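Putative serine phosphatase (PDB 6K4E) probably acts as a magnesium-dependent PP2C-type protein phosphatase in the SiaABC threonine phosphorylation pathway that controls biofilm formation in response to carbon availability. Local coordinates at residues V111-H116 with T169-G174; V138-P143 with L175-R180; Q184-G189 with Y220-V225; G189-L194 with R209-D214. All blocks are in the same frame, centred on the assembly; numbering follows the deposited sequence.

Interaction 1. Residues V111-H116 with T169-G174; sequences VDCAGH and TNMDAG. With MG (magnesium ion), chain G; MG (magnesium ion), chain F.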
# COMPACT_ATOMS: atom_id res chain seq x y z
N VAL B 111 -6.89 -0.84 -12.89
CA VAL B 111 -5.91 0.20 -12.58
C VAL B 111 -4.54 -0.34 -12.95
O VAL B 111 -4.26 -1.50 -12.66
CB VAL B 111 -5.93 0.66 -11.07
CG1 VAL B 111 -4.94 1.78 -10.82
CG2 VAL B 111 -7.32 1.11 -10.62
N ASP B 112 -3.69 0.48 -13.57
CA ASP B 112 -2.31 0.11 -13.89
C ASP B 112 -1.49 1.20 -13.25
O ASP B 112 -1.52 2.34 -13.73
CB ASP B 112 -2.08 0.07 -15.43
CG ASP B 112 -0.67 -0.30 -15.88
OD1 ASP B 112 0.22 -0.41 -15.00
OD2 ASP B 112 -0.46 -0.55 -17.10
N CYS B 113 -0.85 0.88 -12.09
CA CYS B 113 0.01 1.79 -11.33
C CYS B 113 1.38 1.85 -11.98
O CYS B 113 1.80 0.85 -12.54
CB CYS B 113 0.13 1.34 -9.88
SG CYS B 113 -1.43 1.30 -8.98
N ALA B 114 2.11 2.95 -11.78
CA ALA B 114 3.47 3.11 -12.30
C ALA B 114 4.34 1.92 -11.90
O ALA B 114 4.32 1.51 -10.75
CB ALA B 114 4.08 4.39 -11.80
N GLY B 115 5.01 1.34 -12.87
CA GLY B 115 5.88 0.19 -12.65
C GLY B 115 5.18 -1.15 -12.62
O GLY B 115 3.97 -1.28 -12.86
N HIS B 116 5.96 -2.17 -12.37
CA HIS B 116 5.50 -3.54 -12.22
C HIS B 116 6.38 -4.10 -11.09
O HIS B 116 7.14 -3.33 -10.49
CB HIS B 116 5.64 -4.33 -13.53
CG HIS B 116 7.01 -4.26 -14.12
ND1 HIS B 116 8.03 -5.08 -13.65
CD2 HIS B 116 7.52 -3.46 -15.08
CE1 HIS B 116 9.10 -4.76 -14.34
NE2 HIS B 116 8.85 -3.79 -15.21
N THR B 169 4.85 8.04 -10.06
CA THR B 169 3.70 7.76 -9.18
C THR B 169 2.35 7.87 -9.88
O THR B 169 1.30 7.80 -9.22
CB THR B 169 3.74 8.69 -7.95
OG1 THR B 169 3.60 10.05 -8.37
CG2 THR B 169 4.98 8.50 -7.10
N ASN B 170 2.37 8.10 -11.19
CA ASN B 170 1.16 8.20 -12.00
C ASN B 170 0.53 6.80 -12.23
O ASN B 170 1.17 5.76 -12.03
CB ASN B 170 1.44 8.94 -13.30
CG ASN B 170 2.41 8.27 -14.25
OD1 ASN B 170 3.27 7.48 -13.86
ND2 ASN B 170 2.31 8.61 -15.52
N MET B 171 -0.76 6.78 -12.56
CA MET B 171 -1.50 5.55 -12.79
C MET B 171 -2.59 5.70 -13.80
O MET B 171 -3.18 6.77 -13.93
CB MET B 171 -2.03 4.95 -11.48
CG MET B 171 -3.09 5.77 -10.78
SD MET B 171 -3.67 5.09 -9.21
CE MET B 171 -2.17 5.09 -8.34
N ASP B 172 -2.83 4.62 -14.54
CA ASP B 172 -3.90 4.54 -15.51
C ASP B 172 -5.05 3.87 -14.79
O ASP B 172 -4.80 3.05 -13.91
CB ASP B 172 -3.48 3.68 -16.70
CG ASP B 172 -2.24 4.17 -17.43
OD1 ASP B 172 -1.91 5.37 -17.28
OD2 ASP B 172 -1.65 3.37 -18.22
N ALA B 173 -6.29 4.22 -15.13
CA ALA B 173 -7.50 3.62 -14.58
C ALA B 173 -8.69 3.81 -15.49
O ALA B 173 -8.79 4.81 -16.19
CB ALA B 173 -7.82 4.15 -13.19
N GLY B 174 -9.53 2.80 -15.52
CA GLY B 174 -10.78 2.80 -16.27
C GLY B 174 -11.82 2.38 -15.27
O GLY B 174 -11.71 1.29 -14.71
MG MG G . 2.34 -0.68 -14.33
MG MG F . 1.13 -1.73 -17.91
O HOH W 1 -2.72 0.28 -18.65
O HOH W 2 -0.29 -3.42 -17.32
O HOH W 3 2.52 -1.78 -16.32
O HOH W 4 2.17 -0.01 -18.33
O HOH W 5 1.52 -2.67 -13.99
O HOH W 6 2.44 0.98 -15.53
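D112 and D172 face each other as a hydrogen-bonded antiparallel pair where strand 105-113 ends and 171-179 begins, beside the metal centre. Two backbone bonds join them: D112 N donates to D172 O at 2.8 Å, coming from above the carbonyl plane, and D172 N returns a bond to D112 O of the same length. Past this pair A114 N reaches N170 O, a weak and bent bond that carries the pairing just beyond the strand. The D112 side chain links the sheet to the metals. Its CB lies against D172 CB at 4.1 Å. Beyond it, CG stands anti to the backbone N (chi1 180°) and points the carboxylate between two magnesium ions. OD1 binds one ion at 2.2 Å, and the backbone oxygens of C113 and G115 and three waters complete that shell. OD2 binds the second ion at 2.1 Å, alongside D238, D291 and three waters; water 3 belongs to both shells. OD2 also accepts from water 1 at 2.9 Å, and that water links it to D172 OD2 over a longer contact. On the reverse face of the sheet V111, C113, M171 and A173 pack together, with C113 SG touching M171 CE at 3.9 Å, against helix 117-138 and helix 143-157. One carboxylate thus spans a binuclear centre of the PP2C kind while its backbone is gripped from the neighbouring strand. This is consistent with a preorganised site in which the water shared by the metals could, as proposed for PP2C relatives, attack a phosphate.

Interaction 2. Residues V138-P143 with L175-R180; sequences VGSRDP and LVWVDR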
# COMPACT_ATOMS: atom_id res chain seq x y z
N VAL B 138 -17.44 10.23 -2.52
CA VAL B 138 -18.35 10.70 -3.58
C VAL B 138 -19.41 9.67 -4.05
O VAL B 138 -20.25 10.01 -4.89
CB VAL B 138 -17.57 11.27 -4.81
CG1 VAL B 138 -16.76 12.50 -4.43
CG2 VAL B 138 -16.70 10.21 -5.49
N GLY B 139 -19.36 8.45 -3.52
CA GLY B 139 -20.28 7.39 -3.93
C GLY B 139 -19.66 6.55 -5.03
O GLY B 139 -18.58 6.87 -5.52
N SER B 140 -20.35 5.47 -5.41
CA SER B 140 -19.82 4.54 -6.41
C SER B 140 -20.43 4.72 -7.81
O SER B 140 -20.10 3.98 -8.73
CB SER B 140 -20.03 3.11 -5.91
OG SER B 140 -21.40 2.90 -5.62
N ARG B 141 -21.24 5.78 -7.98
CA ARG B 141 -21.99 6.06 -9.20
C ARG B 141 -21.40 7.13 -10.12
O ARG B 141 -21.89 7.30 -11.24
CB ARG B 141 -23.45 6.40 -8.82
CG ARG B 141 -24.03 5.29 -7.93
CD ARG B 141 -25.51 5.40 -7.60
NE ARG B 141 -25.96 4.19 -6.90
CZ ARG B 141 -25.85 4.01 -5.58
NH1 ARG B 141 -25.30 4.94 -4.81
NH2 ARG B 141 -26.28 2.88 -5.03
N ASP B 142 -20.31 7.78 -9.70
CA ASP B 142 -19.73 8.83 -10.52
C ASP B 142 -18.26 8.51 -10.78
O ASP B 142 -17.41 8.96 -10.00
CB ASP B 142 -19.94 10.19 -9.80
CG ASP B 142 -19.62 11.46 -10.58
OD1 ASP B 142 -18.87 11.37 -11.58
OD2 ASP B 142 -20.04 12.55 -10.13
N PRO B 143 -17.93 7.75 -11.87
CA PRO B 143 -16.52 7.38 -12.13
C PRO B 143 -15.54 8.55 -12.22
O PRO B 143 -14.46 8.46 -11.65
CB PRO B 143 -16.61 6.58 -13.44
CG PRO B 143 -17.98 6.01 -13.42
CD PRO B 143 -18.82 7.12 -12.86
N LEU B 175 -12.78 3.25 -14.98
CA LEU B 175 -13.85 3.00 -14.01
C LEU B 175 -15.19 3.11 -14.66
O LEU B 175 -15.45 4.08 -15.36
CB LEU B 175 -13.80 4.03 -12.88
CG LEU B 175 -12.98 3.72 -11.67
CD1 LEU B 175 -13.06 4.86 -10.74
CD2 LEU B 175 -13.52 2.49 -10.94
N VAL B 176 -16.07 2.16 -14.37
CA VAL B 176 -17.41 2.13 -14.95
C VAL B 176 -18.50 1.98 -13.89
O VAL B 176 -18.44 1.05 -13.08
CB VAL B 176 -17.48 0.97 -16.00
CG1 VAL B 176 -18.89 0.80 -16.53
CG2 VAL B 176 -16.49 1.17 -17.15
N TRP B 177 -19.52 2.83 -13.93
CA TRP B 177 -20.70 2.65 -13.10
C TRP B 177 -21.78 2.06 -14.04
O TRP B 177 -22.21 2.73 -14.98
CB TRP B 177 -21.18 3.95 -12.41
CG TRP B 177 -22.60 3.85 -11.93
CD1 TRP B 177 -23.69 4.44 -12.48
CD2 TRP B 177 -23.09 3.02 -10.86
NE1 TRP B 177 -24.83 4.09 -11.79
CE2 TRP B 177 -24.49 3.19 -10.81
CE3 TRP B 177 -22.48 2.20 -9.89
CZ2 TRP B 177 -25.30 2.51 -9.88
CZ3 TRP B 177 -23.28 1.56 -8.96
CH2 TRP B 177 -24.67 1.71 -8.96
N VAL B 178 -22.16 0.79 -13.82
CA VAL B 178 -23.20 0.09 -14.59
C VAL B 178 -24.50 0.30 -13.85
O VAL B 178 -24.69 -0.30 -12.79
CB VAL B 178 -22.89 -1.42 -14.76
CG1 VAL B 178 -24.02 -2.16 -15.50
CG2 VAL B 178 -21.56 -1.63 -15.47
N ASP B 179 -25.34 1.19 -14.34
CA ASP B 179 -26.61 1.47 -13.68
C ASP B 179 -27.68 0.57 -14.31
O ASP B 179 -28.29 0.93 -15.30
CB ASP B 179 -26.95 2.96 -13.80
CG ASP B 179 -28.06 3.45 -12.93
OD1 ASP B 179 -29.02 2.66 -12.67
OD2 ASP B 179 -28.06 4.64 -12.58
N ARG B 180 -27.89 -0.62 -13.75
CA ARG B 180 -28.86 -1.60 -14.27
C ARG B 180 -30.30 -1.09 -14.25
O ARG B 180 -31.01 -1.23 -15.25
CB ARG B 180 -28.71 -2.95 -13.54
CG ARG B 180 -27.35 -3.64 -13.80
CD ARG B 180 -26.87 -4.48 -12.63
NE ARG B 180 -27.67 -5.70 -12.46
CZ ARG B 180 -28.57 -5.88 -11.50
NH1 ARG B 180 -28.78 -4.94 -10.59
NH2 ARG B 180 -29.26 -7.01 -11.44
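This is a loop-on-sheet packing contact: S140, R141 and P143, in the connection between helices 117-138 and 143-157, rest on L175 and W177 of strand 171-179. Its centre is the indole of W177. With CG anti to the backbone N (chi1 162°), the ring rises from the strand to lie against R141, whose CA, CB and CG run over one face. R141 CG sits 3.5 Å from the centroid of the six-membered ring and 9° off its normal, a well-centred CH-pi contact. The chain then continues extended, carrying R141 NE to 3.5 Å from W177 CH2, but the guanidinium plane is turned 72° from the ring, so this is not a stack; the head group instead makes a salt bridge to D104. The opposite ring face is approached by D179 N, and at the edge W177 NE1 gives a weak bond in the ring plane to D179 OD2. S140 O comes obliquely to W177 CE3 at 3.2 Å, while S140 OG bonds Q102. Toward the start of the strand P143 crosses W177 at about a right angle: P143 CG touches W177 CB at 3.9 Å, and P143 CB lies 3.8 Å from L175 CB. No side-chain polar bond joins the two segments; the polar ends of S140, R141 and D142 are paired elsewhere, the N-cap D142 accepting at OD1 from A145 N and N222 ND2. G139, with positive phi, ends the preceding helix. A helical pair laid over the outer face of an antiparallel sheet in this way is a feature of the PP2C alpha-beta-beta-alpha sandwich.

Interaction 3. Residues Q184-G189 with Y220-V225; sequences QLAFAG and YRNIEV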
# COMPACT_ATOMS: atom_id res chain seq x y z
N GLN B 184 -28.20 2.41 -18.08
CA GLN B 184 -27.17 3.27 -18.65
C GLN B 184 -25.87 3.10 -17.91
O GLN B 184 -25.84 2.70 -16.75
CB GLN B 184 -27.60 4.75 -18.85
CG GLN B 184 -27.56 5.70 -17.68
CD GLN B 184 -27.68 7.12 -18.20
OE1 GLN B 184 -26.85 7.99 -17.92
NE2 GLN B 184 -28.68 7.38 -19.02
N LEU B 185 -24.79 3.32 -18.63
CA LEU B 185 -23.43 3.11 -18.14
C LEU B 185 -22.69 4.43 -18.13
O LEU B 185 -22.86 5.24 -19.04
CB LEU B 185 -22.79 2.14 -19.15
CG LEU B 185 -21.41 1.59 -18.91
CD1 LEU B 185 -21.35 0.13 -19.35
CD2 LEU B 185 -20.37 2.41 -19.67
N ALA B 186 -21.87 4.66 -17.08
CA ALA B 186 -21.04 5.86 -17.03
C ALA B 186 -19.61 5.38 -16.97
O ALA B 186 -19.30 4.50 -16.17
CB ALA B 186 -21.38 6.69 -15.79
N PHE B 187 -18.75 5.88 -17.85
CA PHE B 187 -17.34 5.49 -17.88
C PHE B 187 -16.43 6.71 -17.80
O PHE B 187 -16.69 7.72 -18.43
CB PHE B 187 -17.02 4.67 -19.17
CG PHE B 187 -15.54 4.57 -19.49
CD1 PHE B 187 -14.68 3.79 -18.71
CD2 PHE B 187 -14.98 5.30 -20.54
CE1 PHE B 187 -13.30 3.76 -18.97
CE2 PHE B 187 -13.62 5.24 -20.80
CZ PHE B 187 -12.79 4.47 -20.03
N ALA B 188 -15.35 6.60 -17.05
CA ALA B 188 -14.31 7.64 -16.99
C ALA B 188 -12.98 6.94 -16.90
O ALA B 188 -12.83 6.02 -16.11
CB ALA B 188 -14.53 8.57 -15.81
N GLY B 189 -12.03 7.34 -17.73
CA GLY B 189 -10.72 6.72 -17.78
C GLY B 189 -9.54 7.65 -17.97
O GLY B 189 -9.67 8.71 -18.59
N TYR B 220 -11.44 15.07 -15.11
CA TYR B 220 -12.17 13.94 -15.68
C TYR B 220 -13.65 14.18 -15.83
O TYR B 220 -14.27 14.88 -15.02
CB TYR B 220 -11.88 12.64 -14.90
CG TYR B 220 -10.41 12.31 -14.91
CD1 TYR B 220 -9.77 11.92 -16.09
CD2 TYR B 220 -9.62 12.46 -13.77
CE1 TYR B 220 -8.40 11.68 -16.13
CE2 TYR B 220 -8.25 12.19 -13.79
CZ TYR B 220 -7.65 11.81 -14.98
OH TYR B 220 -6.30 11.55 -15.04
N ARG B 221 -14.20 13.62 -16.91
CA ARG B 221 -15.60 13.69 -17.31
C ARG B 221 -16.09 12.26 -17.61
O ARG B 221 -15.31 11.41 -18.03
CB ARG B 221 -15.72 14.59 -18.56
CG ARG B 221 -17.14 14.84 -19.08
CD ARG B 221 -17.18 15.55 -20.43
NE ARG B 221 -16.51 14.79 -21.49
CZ ARG B 221 -17.09 13.85 -22.23
NH1 ARG B 221 -18.36 13.53 -22.04
NH2 ARG B 221 -16.40 13.22 -23.17
N ASN B 222 -17.38 11.99 -17.34
CA ASN B 222 -18.01 10.72 -17.62
C ASN B 222 -18.57 10.68 -19.04
O ASN B 222 -19.07 11.68 -19.55
CB ASN B 222 -19.15 10.47 -16.65
CG ASN B 222 -18.67 10.22 -15.25
OD1 ASN B 222 -17.68 9.53 -15.05
ND2 ASN B 222 -19.34 10.80 -14.28
N ILE B 223 -18.47 9.51 -19.66
CA ILE B 223 -19.03 9.23 -20.96
C ILE B 223 -20.19 8.31 -20.64
O ILE B 223 -19.99 7.22 -20.11
CB ILE B 223 -18.00 8.59 -21.92
CG1 ILE B 223 -16.84 9.59 -22.20
CG2 ILE B 223 -18.68 8.11 -23.23
CD1 ILE B 223 -15.55 8.94 -22.74
N GLU B 224 -21.39 8.76 -20.96
CA GLU B 224 -22.59 8.01 -20.63
C GLU B 224 -23.24 7.46 -21.84
O GLU B 224 -23.63 8.20 -22.74
CB GLU B 224 -23.56 8.85 -19.79
CG GLU B 224 -23.00 9.25 -18.45
CD GLU B 224 -23.87 10.28 -17.76
OE1 GLU B 224 -23.74 11.48 -18.08
OE2 GLU B 224 -24.70 9.87 -16.92
N VAL B 225 -23.35 6.13 -21.87
CA VAL B 225 -23.94 5.41 -22.97
C VAL B 225 -25.18 4.63 -22.56
O VAL B 225 -25.23 4.17 -21.42
CB VAL B 225 -22.92 4.50 -23.73
CG1 VAL B 225 -21.93 5.34 -24.55
CG2 VAL B 225 -22.21 3.52 -22.80
O HOH W 7 -12.98 10.14 -19.28
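L185 and F187 pair with V225 and I223 as antiparallel hydrogen-bonded partners, joining strand 184-190 to the outermost strand of its sheet, 223-226. Four backbone bonds fasten them. L185 N meets V225 O at 2.9 Å, almost straight (175°), and I223 N reaches F187 O at 2.8 Å in the carbonyl plane. The compact side is the face bearing these four residues: L185 and V225 lie side by side, with CD2 of L185 3.8 Å from CG2 of V225. F187, more widely spaced from I223, packs with I223 and V225 on L205 of the second sheet, and L185 packs on L194. On the other face A188 CB touches N222 OD1 at 3.4 Å; that oxygen accepts from A144 N, tying the strand edge to helix 143-157. The looser part lies around E224 and R221, both exposed. E224 CG touches A186 CB at 4.0 Å. Beyond the F187-I223 pair direct pairing lapses, and water 7 fills in, donating to R221 O at 2.9 Å and accepting weakly from G189 N. The chemistry is thus divided: backbone bonds set the alignment, aliphatic and aromatic groups seal the inner face, and solvent substitutes where the strands part.

Interaction 4. Residues G189-L194 with R209-D214; sequences GAKISL and RRAIGD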
# COMPACT_ATOMS: atom_id res chain seq x y z
N GLY B 189 -12.03 7.34 -17.73
CA GLY B 189 -10.72 6.72 -17.78
C GLY B 189 -9.54 7.65 -17.97
O GLY B 189 -9.67 8.71 -18.59
N ALA B 190 -8.40 7.28 -17.39
CA ALA B 190 -7.12 7.97 -17.53
C ALA B 190 -6.19 6.94 -18.19
O ALA B 190 -5.77 6.00 -17.52
CB ALA B 190 -6.58 8.38 -16.17
N LYS B 191 -6.04 7.02 -19.52
CA LYS B 191 -5.19 6.17 -20.36
C LYS B 191 -5.67 4.72 -20.43
O LYS B 191 -4.88 3.82 -20.74
CB LYS B 191 -3.71 6.27 -19.95
CG LYS B 191 -3.05 7.62 -20.32
CD LYS B 191 -1.61 7.76 -19.87
CE LYS B 191 -0.63 6.86 -20.59
NZ LYS B 191 0.69 6.85 -19.90
N ILE B 192 -6.98 4.50 -20.15
CA ILE B 192 -7.65 3.20 -20.22
C ILE B 192 -8.98 3.38 -20.91
O ILE B 192 -9.69 4.35 -20.64
CB ILE B 192 -7.71 2.39 -18.88
CG1 ILE B 192 -6.29 1.78 -18.59
CG2 ILE B 192 -8.79 1.23 -18.94
CD1 ILE B 192 -6.14 0.99 -17.43
N SER B 193 -9.28 2.48 -21.85
CA SER B 193 -10.50 2.51 -22.66
C SER B 193 -11.49 1.48 -22.20
O SER B 193 -11.10 0.44 -21.65
CB SER B 193 -10.16 2.22 -24.12
OG SER B 193 -9.17 3.09 -24.64
N LEU B 194 -12.76 1.74 -22.48
CA LEU B 194 -13.81 0.76 -22.30
C LEU B 194 -14.17 0.25 -23.70
O LEU B 194 -14.53 1.04 -24.57
CB LEU B 194 -15.03 1.32 -21.57
CG LEU B 194 -16.24 0.36 -21.45
CD1 LEU B 194 -16.00 -0.73 -20.45
CD2 LEU B 194 -17.44 1.11 -21.07
N ARG B 209 -6.04 11.22 -22.27
CA ARG B 209 -4.64 10.97 -22.62
C ARG B 209 -3.69 11.27 -21.43
O ARG B 209 -2.48 11.08 -21.56
CB ARG B 209 -4.22 11.70 -23.92
CG ARG B 209 -4.83 11.05 -25.16
CD ARG B 209 -4.06 11.31 -26.45
NE ARG B 209 -3.63 10.06 -27.07
CZ ARG B 209 -4.30 9.42 -28.02
NH1 ARG B 209 -5.44 9.92 -28.49
NH2 ARG B 209 -3.84 8.27 -28.51
N ARG B 210 -4.25 11.66 -20.28
CA ARG B 210 -3.50 12.00 -19.07
C ARG B 210 -3.66 10.93 -18.03
O ARG B 210 -4.79 10.54 -17.73
CB ARG B 210 -3.97 13.35 -18.49
CG ARG B 210 -3.96 14.50 -19.50
CD ARG B 210 -4.79 15.72 -19.07
NE ARG B 210 -6.19 15.42 -18.73
CZ ARG B 210 -7.17 15.27 -19.62
NH1 ARG B 210 -6.93 15.36 -20.92
NH2 ARG B 210 -8.41 15.03 -19.20
N ALA B 211 -2.55 10.49 -17.44
CA ALA B 211 -2.57 9.52 -16.35
C ALA B 211 -2.96 10.25 -15.06
O ALA B 211 -2.83 11.48 -14.98
CB ALA B 211 -1.20 8.89 -16.18
N ILE B 212 -3.45 9.48 -14.07
CA ILE B 212 -3.81 10.03 -12.76
C ILE B 212 -2.49 10.44 -12.04
O ILE B 212 -1.61 9.62 -11.87
CB ILE B 212 -4.62 8.98 -11.94
CG1 ILE B 212 -6.05 8.85 -12.47
CG2 ILE B 212 -4.60 9.29 -10.43
CD1 ILE B 212 -6.58 7.53 -12.38
N GLY B 213 -2.40 11.69 -11.60
CA GLY B 213 -1.24 12.18 -10.87
C GLY B 213 -0.11 12.66 -11.75
O GLY B 213 0.88 11.93 -11.95
N ASP B 214 -0.25 13.89 -12.28
CA ASP B 214 0.71 14.54 -13.18
C ASP B 214 1.13 15.90 -12.65
O ASP B 214 1.30 16.08 -11.45
CB ASP B 214 0.09 14.68 -14.59
CG ASP B 214 0.19 13.46 -15.49
OD1 ASP B 214 0.29 12.33 -14.95
OD2 ASP B 214 0.13 13.63 -16.72
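K191 lies along R209 and A211 because its CG stands anti to the carbonyl carbon (chi1 -72°) and its chain stays extended at chi2 (178°), which sets CG and CD against the loop backbone; chi3 then turns CE. In I212, CG1 is likewise anti to the carbonyl carbon (chi1 -74°) and turns toward A190. The setting is the metal-side end of strand 184-190 in the PP2C-type sandwich, where the chain leaves one sheet for strand 194-197 of the other and is met by the long loop between strands 202-205 and 223-226. K191 has left-handed backbone angles, marking the turn at the end of its strand. Its CG lies 3.7 Å from R209 O, and CD packs at 3.9 Å against A211 CB. The ammonium group goes on to a long, weak ion pair with D172, and the K191 side chain comes within about 5 Å, nearest atoms, of a further magnesium ion, distinct from the two bound by D112. The aliphatic part of the lysine thus rests on the loop, and its charge would probably help to offset the acidic surroundings. Both segments are backbone-bonded to strand 171-179, A190 to A173 and I212 to M171. On the buried side CG1 of I212 meets the A190 methyl at 3.8 Å, with M171, A173 and Y220 packing around the isoleucine. The same methyl presses on the loop backbone, with A190 CB only 3.2 Å from R210 O.

In the fold
Strand 171-179 ties the set together: interaction 1 uses its metal-side end and interaction 2 its far end, their centres about 20 Å apart. Interaction 4 adjoins interaction 1, centre to centre about 9 Å, through M171 O to I212 N at 2.7 Å and A173 O to A190 N at 2.8 Å, so the loop 209-214 is tied to the strand that pairs with metal-bound D112. Interactions 2 and 3 are equally close, about 9 Å between centres, joined by W177 N to A186 O at 2.8 Å. Interactions 3 and 4 share G189, and Y220 OH reaches R210 O at 3.3 Å. One sheet thus runs from D112 to the exposed edge at E224.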